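Local coordinates for protein Esterase/lipase (Uncultured bacterium, PDB 3K6K) that probably hydrolyses carboxylic ester bonds as a bacterial esterase of the hormone-sensitive lipase type, built on the alpha/beta hydrolase fold, at residues D76-A81 with S111-S116; M183-V188 with P280-M285. All coordinates share one frame; numbering follows the deposited sequence.

Contact 1 (D76-A81 with S111-S116); sequences DGAGAA and SATLWS
Backbone hydrogen bonds tie the loop 76-81 to the segment 111-116, which leads into strand 113-117. The straighter one runs from T113 N to A81 O, 3.1 Å long, with an angle of 174° at the hydrogen. The N-H reaches this carbonyl from above its plane. A second bond, from G79 N to S111 O, is weak: its 2.9 Å length is short, but the angle at the hydrogen is only 120°.

A water bridges three polar atoms: it donates to G79 O and A81 O and accepts from T113 OG1, which lies 2.6 Å from the water. The T113 hydroxyl lies beside its own backbone N (chi1 -57°), which turns it to this water. A81 O thus takes two donors, one from the backbone and one from the water.

Van der Waals contact is slight. A78 CB sits against the backbone of S111, 3.6 Å from S111 O. The apolar pair is A81 and A112, which touch methyl to methyl with their CB atoms 4.2 Å apart.

S111 has positive phi and ends helix 96-110 in a Schellman motif. Strand 82-86, this helix and strand 113-117 form a right-handed beta-alpha-beta crossover of the alpha/beta hydrolase fold, and the contact lies at the surface, where the chain leads into these parallel strands.

Contact 2 (M183-V188 with P280-M285); sequences MLSPFV and PHVFQM
S185 chi1 of -64° sets OG beside its own backbone N, and H281 chi1 of -160° puts the imidazole anti to its N. The Q284 chain bends at chi2 (74°), which lays its amide against L184.

S185 OG is the polar centre of the contact. S185 OG accepts the V282 N-H in a fairly straight bond, with V282 N 3.1 Å from OG. Water 2 donates to S185 OG at 2.8 Å. OG is also hydrogen-bonded to E251 OE2. The other carboxylate oxygen, E251 OE1, is hydrogen-bonded to H281 ND1, so one carboxylate serves both residues. S185 CB meets the imidazole obliquely, 3.4 Å from H281 ND1. V282 CG2 lies over the centre of one face of the H281 ring, 4.0 Å above its plane. These neighbours help fix the tilt of the imidazole.

The Q284 amide has apolar and polar partners. Its side chain crosses L184 obliquely, with Q284 CD 3.6 Å from L184 CG. Q284 CD also sits over the centre of one face of the F283 ring. Q284 OE1 accepts from water 2 at 2.9 Å, so the water bridges it to S185 OG. Q284 NE2 makes a weak hydrogen bond to S296 OG on helix 291-305. An alanine in place of Q284 would remove the amide, and would probably loosen the packing on L184 and F283 and leave water 2 less well held.

The side chain of H281 touches S157 of the GxSxG elbow, consistent with a Ser-His-Glu triad of S157, H281 and E251. S185 would then be a second-shell residue that holds both E251 and the histidine loop. The E251 carboxylate, hydrogen-bonded to H281 ND1, probably favours a proton there and may raise the basicity of the imidazole.

Both contacts reach the same mixed sheet, through strands 113-117 and 180-184, with contact centres 22 Å apart. Their nearest atoms are about 9 Å apart, so they do not touch. Contact 1 is at the surface, its centre about 18 Å from the centre of the chain. Contact 2 is buried, its centre about 6 Å from that point, and includes H281 of the probable triad. Strand 113-117 is separated from strand 180-184 by strands 82-86 and 151-156, and the second of these leads into the elbow bearing S157. Helix 96-110 links the two regions: it ends just before S111, and its L102 touches both L184 and Q284. Contact 1 closes along the chain before contact 2 opens.

Contact 1 (D76-A81 with S111-S116)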
loop_
_atom_site.group_PDB
_atom_site.type_symbol
_atom_site.label_atom_id
_atom_site.label_comp_id
_atom_site.label_asym_id
_atom_site.label_seq_id
_atom_site.Cartn_x
_atom_site.Cartn_y
_atom_site.Cartn_z
ATOM N N ASP A 76 -13.504 30.516 1.414
ATOM C CA ASP A 76 -13.540 31.608 0.483
ATOM C C ASP A 76 -12.533 31.410 -0.655
ATOM O O ASP A 76 -12.784 31.737 -1.789
ATOM C CB ASP A 76 -13.197 32.851 1.290
ATOM C CG ASP A 76 -13.479 34.116 0.577
ATOM O OD1 ASP A 76 -12.649 35.009 0.712
ATOM O OD2 ASP A 76 -14.501 34.242 -0.103
ATOM N N GLY A 77 -11.379 30.875 -0.360
ATOM C CA GLY A 77 -10.424 30.670 -1.419
ATOM C C GLY A 77 -10.462 29.457 -2.330
ATOM O O GLY A 77 -9.531 29.250 -3.049
ATOM N N ALA A 78 -11.523 28.678 -2.298
ATOM C CA ALA A 78 -11.531 27.368 -2.901
ATOM C C ALA A 78 -11.588 27.310 -4.395
ATOM O O ALA A 78 -12.378 27.963 -5.012
ATOM C CB ALA A 78 -12.611 26.505 -2.306
ATOM N N GLY A 79 -10.742 26.453 -4.943
ATOM C CA GLY A 79 -10.793 26.050 -6.345
ATOM C C GLY A 79 -12.086 25.318 -6.648
ATOM O O GLY A 79 -13.017 25.361 -5.859
ATOM N N ALA A 80 -12.144 24.655 -7.800
ATOM C CA ALA A 80 -13.399 24.076 -8.299
ATOM C C ALA A 80 -13.513 22.567 -8.079
ATOM O O ALA A 80 -14.462 21.960 -8.538
ATOM C CB ALA A 80 -13.599 24.408 -9.757
ATOM N N ALA A 81 -12.566 21.979 -7.365
ATOM C CA ALA A 81 -12.658 20.574 -6.934
ATOM C C ALA A 81 -13.785 20.330 -5.902
ATOM O O ALA A 81 -14.078 21.182 -5.062
ATOM C CB ALA A 81 -11.316 20.132 -6.380
ATOM N N SER A 111 -8.041 22.892 -0.837
ATOM C CA SER A 111 -8.716 23.993 -1.594
ATOM C C SER A 111 -9.984 23.517 -2.333
ATOM O O SER A 111 -10.284 23.944 -3.463
ATOM C CB SER A 111 -7.755 24.702 -2.587
ATOM O OG SER A 111 -7.039 25.778 -1.983
ATOM N N ALA A 112 -10.717 22.632 -1.685
ATOM C CA ALA A 112 -11.878 22.027 -2.266
ATOM C C ALA A 112 -13.147 22.435 -1.510
ATOM O O ALA A 112 -13.126 22.935 -0.354
ATOM C CB ALA A 112 -11.738 20.496 -2.226
ATOM N N THR A 113 -14.260 22.159 -2.165
ATOM C CA THR A 113 -15.523 22.216 -1.534
ATOM C C THR A 113 -15.853 20.790 -1.155
ATOM O O THR A 113 -15.958 19.913 -2.000
ATOM C CB THR A 113 -16.583 22.825 -2.467
ATOM O OG1 THR A 113 -16.143 24.129 -2.883
ATOM C CG2 THR A 113 -17.932 22.920 -1.784
ATOM N N LEU A 114 -16.059 20.558 0.127
ATOM C CA LEU A 114 -16.330 19.221 0.576
ATOM C C LEU A 114 -17.798 19.176 0.991
ATOM O O LEU A 114 -18.305 20.113 1.581
ATOM C CB LEU A 114 -15.371 18.879 1.715
ATOM C CG LEU A 114 -15.530 17.530 2.396
ATOM C CD1 LEU A 114 -14.157 17.027 2.930
ATOM C CD2 LEU A 114 -16.535 17.670 3.544
ATOM N N TRP A 115 -18.478 18.086 0.693
ATOM C CA TRP A 115 -19.897 17.943 0.939
ATOM C C TRP A 115 -19.937 16.711 1.804
ATOM O O TRP A 115 -19.744 15.623 1.283
ATOM C CB TRP A 115 -20.629 17.574 -0.358
ATOM C CG TRP A 115 -20.514 18.612 -1.439
ATOM C CD1 TRP A 115 -19.421 18.881 -2.196
ATOM C CD2 TRP A 115 -21.541 19.530 -1.869
ATOM N NE1 TRP A 115 -19.687 19.896 -3.075
ATOM C CE2 TRP A 115 -20.984 20.316 -2.899
ATOM C CE3 TRP A 115 -22.884 19.763 -1.471
ATOM C CZ2 TRP A 115 -21.711 21.354 -3.550
ATOM C CZ3 TRP A 115 -23.624 20.767 -2.122
ATOM C CH2 TRP A 115 -23.028 21.557 -3.164
ATOM N N SER A 116 -20.168 16.886 3.103
ATOM C CA SER A 116 -20.199 15.763 4.015
ATOM C C SER A 116 -21.615 15.238 4.147
ATOM O O SER A 116 -22.528 15.905 4.698
ATOM C CB SER A 116 -19.541 16.120 5.368
ATOM O OG SER A 116 -19.563 14.999 6.252
HETATM O O HOH W 1 -14.971 23.907 -5.192
#

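Contact 2 (M183-V188 with P280-M285)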
loop_
_atom_site.group_PDB
_atom_site.type_symbol
_atom_site.label_atom_id
_atom_site.label_comp_id
_atom_site.label_asym_id
_atom_site.label_seq_id
_atom_site.Cartn_x
_atom_site.Cartn_y
_atom_site.Cartn_z
ATOM N N MET A 183 -9.837 6.490 1.147
ATOM C CA MET A 183 -10.430 5.704 2.246
ATOM C C MET A 183 -9.538 5.638 3.501
ATOM O O MET A 183 -8.386 5.249 3.446
ATOM C CB MET A 183 -10.806 4.273 1.787
ATOM C CG MET A 183 -11.833 4.230 0.657
ATOM S SD MET A 183 -11.943 2.557 -0.010
ATOM C CE MET A 183 -10.770 2.663 -1.350
ATOM N N LEU A 184 -10.093 6.013 4.644
ATOM C CA LEU A 184 -9.339 6.113 5.887
ATOM C C LEU A 184 -9.827 4.911 6.714
ATOM O O LEU A 184 -11.010 4.885 7.089
ATOM C CB LEU A 184 -9.708 7.468 6.535
ATOM C CG LEU A 184 -8.943 8.753 6.216
ATOM C CD1 LEU A 184 -8.127 8.724 4.908
ATOM C CD2 LEU A 184 -9.715 10.091 6.383
ATOM N N SER A 185 -8.979 3.883 6.922
ATOM C CA SER A 185 -9.336 2.688 7.694
ATOM C C SER A 185 -10.672 2.080 7.235
ATOM O O SER A 185 -11.577 1.856 8.074
ATOM C CB SER A 185 -9.495 3.025 9.188
ATOM O OG SER A 185 -8.266 3.463 9.806
ATOM N N PRO A 186 -10.804 1.770 5.923
ATOM C CA PRO A 186 -12.096 1.346 5.411
ATOM C C PRO A 186 -12.647 0.049 6.036
ATOM O O PRO A 186 -11.890 -0.894 6.307
ATOM C CB PRO A 186 -11.845 1.193 3.898
ATOM C CG PRO A 186 -10.430 1.090 3.740
ATOM C CD PRO A 186 -9.750 1.705 4.898
ATOM N N PHE A 187 -13.949 0.027 6.304
ATOM C CA PHE A 187 -14.637 -1.180 6.841
ATOM C C PHE A 187 -15.272 -1.854 5.640
ATOM O O PHE A 187 -16.255 -1.359 5.100
ATOM C CB PHE A 187 -15.697 -0.752 7.861
ATOM C CG PHE A 187 -16.411 -1.910 8.571
ATOM C CD1 PHE A 187 -17.636 -1.695 9.171
ATOM C CD2 PHE A 187 -15.819 -3.181 8.688
ATOM C CE1 PHE A 187 -18.286 -2.698 9.820
ATOM C CE2 PHE A 187 -16.438 -4.175 9.368
ATOM C CZ PHE A 187 -17.681 -3.939 9.954
ATOM N N VAL A 188 -14.682 -2.952 5.177
ATOM C CA VAL A 188 -15.070 -3.476 3.901
ATOM C C VAL A 188 -15.305 -4.962 3.898
ATOM O O VAL A 188 -15.563 -5.538 2.839
ATOM C CB VAL A 188 -14.062 -3.110 2.795
ATOM C CG1 VAL A 188 -14.307 -1.708 2.342
ATOM C CG2 VAL A 188 -12.620 -3.325 3.254
ATOM N N PRO A 280 -4.163 4.474 15.690
ATOM C CA PRO A 280 -5.399 3.682 15.867
ATOM C C PRO A 280 -6.359 3.963 14.731
ATOM O O PRO A 280 -6.033 4.731 13.812
ATOM C CB PRO A 280 -5.980 4.262 17.167
ATOM C CG PRO A 280 -5.618 5.804 17.025
ATOM C CD PRO A 280 -4.163 5.684 16.549
ATOM N N HIS A 281 -7.535 3.358 14.817
ATOM C CA HIS A 281 -8.573 3.484 13.831
ATOM C C HIS A 281 -8.848 4.940 13.513
ATOM O O HIS A 281 -9.004 5.738 14.432
ATOM C CB HIS A 281 -9.817 2.872 14.430
ATOM C CG HIS A 281 -10.843 2.485 13.422
ATOM N ND1 HIS A 281 -10.525 1.831 12.252
ATOM C CD2 HIS A 281 -12.191 2.655 13.412
ATOM C CE1 HIS A 281 -11.632 1.611 11.570
ATOM N NE2 HIS A 281 -12.655 2.097 12.248
ATOM N N VAL A 282 -8.956 5.265 12.230
ATOM C CA VAL A 282 -9.200 6.621 11.735
ATOM C C VAL A 282 -8.418 7.701 12.534
ATOM O O VAL A 282 -8.963 8.683 13.015
ATOM C CB VAL A 282 -10.723 6.991 11.601
ATOM C CG1 VAL A 282 -10.837 8.253 10.754
ATOM C CG2 VAL A 282 -11.595 5.841 10.924
ATOM N N PHE A 283 -7.113 7.538 12.609
ATOM C CA PHE A 283 -6.294 8.403 13.438
ATOM C C PHE A 283 -6.299 9.848 13.017
ATOM O O PHE A 283 -5.907 10.708 13.840
ATOM C CB PHE A 283 -4.851 7.883 13.494
ATOM C CG PHE A 283 -4.083 7.988 12.172
ATOM C CD1 PHE A 283 -3.261 9.079 11.926
ATOM C CD2 PHE A 283 -4.139 6.974 11.236
ATOM C CE1 PHE A 283 -2.554 9.168 10.740
ATOM C CE2 PHE A 283 -3.421 7.027 10.076
ATOM C CZ PHE A 283 -2.650 8.141 9.801
ATOM N N GLN A 284 -6.731 10.114 11.771
ATOM C CA GLN A 284 -6.752 11.447 11.231
ATOM C C GLN A 284 -7.723 12.344 12.039
ATOM O O GLN A 284 -7.755 13.556 11.811
ATOM C CB GLN A 284 -7.086 11.473 9.685
ATOM C CG GLN A 284 -6.172 10.629 8.732
ATOM C CD GLN A 284 -6.433 9.080 8.835
ATOM O OE1 GLN A 284 -7.247 8.613 9.672
ATOM N NE2 GLN A 284 -5.750 8.310 7.994
ATOM N N MET A 285 -8.548 11.740 12.906
ATOM C CA MET A 285 -9.361 12.501 13.849
ATOM C C MET A 285 -8.562 13.224 14.965
ATOM O O MET A 285 -9.080 14.180 15.610
ATOM C CB MET A 285 -10.465 11.638 14.506
ATOM C CG MET A 285 -11.256 10.810 13.542
ATOM S SD MET A 285 -12.721 11.493 12.738
ATOM C CE MET A 285 -13.979 11.290 13.994
HETATM O O HOH W 2 -7.034 5.787 8.926
#